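Local coordinates for tryptophan halogenase (PDB 2PYX), which probably acts as a flavin-dependent halogenase of the monooxygenase type, binding FAD and working on tryptophan or a related substrate, at residues Met3-Pro6 with Ile7-Ile10. Numbering follows the deposited sequence. Where two conformers were deposited one is given.
Sequences MQKP and ITEI
K5 and T8 meet through one water rather than directly, their NZ and OG1 standing 4.5 Å apart. The water accepts a hydrogen bond from K5 NZ at 2.9 Å and donates one to the backbone O of P6 at 2.7 Å. It also hydrogen-bonds T8 OG1 at 2.8 Å, so three groups from four consecutive residues hold it. The lysine reaches this point with its chain extended from the backbone N through CE, the first three torsions all near 180° (chi1 -175°), and bends only at its last bond, chi4 -86°, which swings the ammonium along the chain toward T8 and E9. K5 NZ and E9 OE2, 5.2 Å apart, are not in contact, but their opposite charges would probably attract. OE2 also lies within hydrogen-bonding distance of T8 OG1. Apolar contact is slight. T8 turns OG1 between its backbone N and carbonyl carbon, chi1 66°, leaving CG2 beside P6, where the methyl lies 4.1 Å from the proline CB. The first bond of the I7 side chain points away from residues 3-6, although CB still touches them, and CD1 comes within 4.0 Å of K5 O. Q223 ties both segments together, its NE2 bonding P6 O and its OE1 receiving the N-H groups of T8 and E9. The loop thus leads into strand 9-13, which lies between strands 44-49 and 224-227 in the parallel part of the Rossmann-type sheet; I7 packs on L224 and on M386 of helix 383-413, while E9 OE1 bonds N44 ND2.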
loop_
_atom_site.group_PDB
_atom_site.type_symbol
_atom_site.label_atom_id
_atom_site.label_comp_id
_atom_site.label_asym_id
_atom_site.label_seq_id
_atom_site.Cartn_x
_atom_site.Cartn_y
_atom_site.Cartn_z
HETATM N N MSE A 3 -26.001 -13.841 -22.936
HETATM C CA MSE A 3 -25.502 -12.527 -22.517
HETATM C C MSE A 3 -26.276 -11.992 -21.322
HETATM O O MSE A 3 -25.847 -11.018 -20.713
HETATM C CB MSE A 3 -25.598 -11.522 -23.649
HETATM C CG MSE A 3 -24.807 -11.838 -24.891
HETATM SE SE MSE A 3 -22.902 -11.432 -24.617
HETATM C CE MSE A 3 -22.414 -13.142 -24.225
ATOM N N GLN A 4 -27.438 -12.584 -21.027
ATOM C CA GLN A 4 -28.266 -12.189 -19.887
ATOM C C GLN A 4 -28.101 -13.122 -18.678
ATOM O O GLN A 4 -28.730 -12.903 -17.630
ATOM C CB GLN A 4 -29.745 -12.102 -20.288
ATOM C CG GLN A 4 -30.074 -10.955 -21.257
ATOM C CD GLN A 4 -29.749 -11.264 -22.722
ATOM O OE1 GLN A 4 -29.808 -12.413 -23.167
ATOM N NE2 GLN A 4 -29.407 -10.220 -23.479
ATOM N N LYS A 5 -27.283 -14.157 -18.817
ATOM C CA LYS A 5 -27.047 -15.105 -17.734
ATOM C C LYS A 5 -26.353 -14.362 -16.585
ATOM O O LYS A 5 -25.364 -13.675 -16.807
ATOM C CB LYS A 5 -26.168 -16.262 -18.218
ATOM C CG LYS A 5 -25.997 -17.349 -17.171
ATOM C CD LYS A 5 -25.235 -18.533 -17.722
ATOM C CE LYS A 5 -25.130 -19.697 -16.698
ATOM N NZ LYS A 5 -23.972 -19.621 -15.724
ATOM N N PRO A 6 -26.869 -14.468 -15.357
ATOM C CA PRO A 6 -26.187 -13.812 -14.234
ATOM C C PRO A 6 -24.727 -14.222 -14.104
ATOM O O PRO A 6 -24.390 -15.369 -14.364
ATOM C CB PRO A 6 -26.996 -14.265 -13.017
ATOM C CG PRO A 6 -28.347 -14.523 -13.585
ATOM C CD PRO A 6 -28.116 -15.120 -14.923
ATOM N N ILE A 7 -23.846 -13.291 -13.746
ATOM C CA ILE A 7 -22.460 -13.640 -13.519
ATOM C C ILE A 7 -22.281 -14.260 -12.139
ATOM O O ILE A 7 -22.298 -13.567 -11.109
ATOM C CB ILE A 7 -21.519 -12.430 -13.660
ATOM C CG1 ILE A 7 -21.735 -11.708 -14.993
ATOM C CG2 ILE A 7 -20.064 -12.845 -13.491
ATOM C CD1 ILE A 7 -21.555 -12.569 -16.218
ATOM N N THR A 8 -22.107 -15.580 -12.128
ATOM C CA THR A 8 -21.963 -16.307 -10.865
ATOM C C THR A 8 -20.727 -17.185 -10.822
ATOM O O THR A 8 -20.292 -17.558 -9.733
ATOM C CB THR A 8 -23.198 -17.180 -10.568
ATOM O OG1 THR A 8 -23.296 -18.223 -11.541
ATOM C CG2 THR A 8 -24.496 -16.368 -10.560
ATOM N N GLU A 9 -20.162 -17.545 -11.974
ATOM C CA GLU A 9 -19.037 -18.469 -11.999
ATOM C C GLU A 9 -17.751 -17.698 -12.110
ATOM O O GLU A 9 -17.416 -17.203 -13.189
ATOM C CB GLU A 9 -19.160 -19.438 -13.169
ATOM C CG GLU A 9 -20.499 -20.201 -13.197
ATOM C CD GLU A 9 -20.713 -21.016 -11.943
ATOM O OE1 GLU A 9 -19.829 -21.844 -11.648
ATOM O OE2 GLU A 9 -21.731 -20.784 -11.226
ATOM N N ILE A 10 -17.018 -17.618 -11.002
ATOM C CA ILE A 10 -15.862 -16.731 -10.896
ATOM C C ILE A 10 -14.628 -17.574 -10.671
ATOM O O ILE A 10 -14.582 -18.347 -9.711
ATOM C CB ILE A 10 -15.985 -15.796 -9.676
ATOM C CG1 ILE A 10 -17.367 -15.149 -9.605
ATOM C CG2 ILE A 10 -14.888 -14.732 -9.749
ATOM C CD1 ILE A 10 -17.727 -14.345 -10.792
HETATM O O HOH W 1 -25.030 -17.896 -13.655
#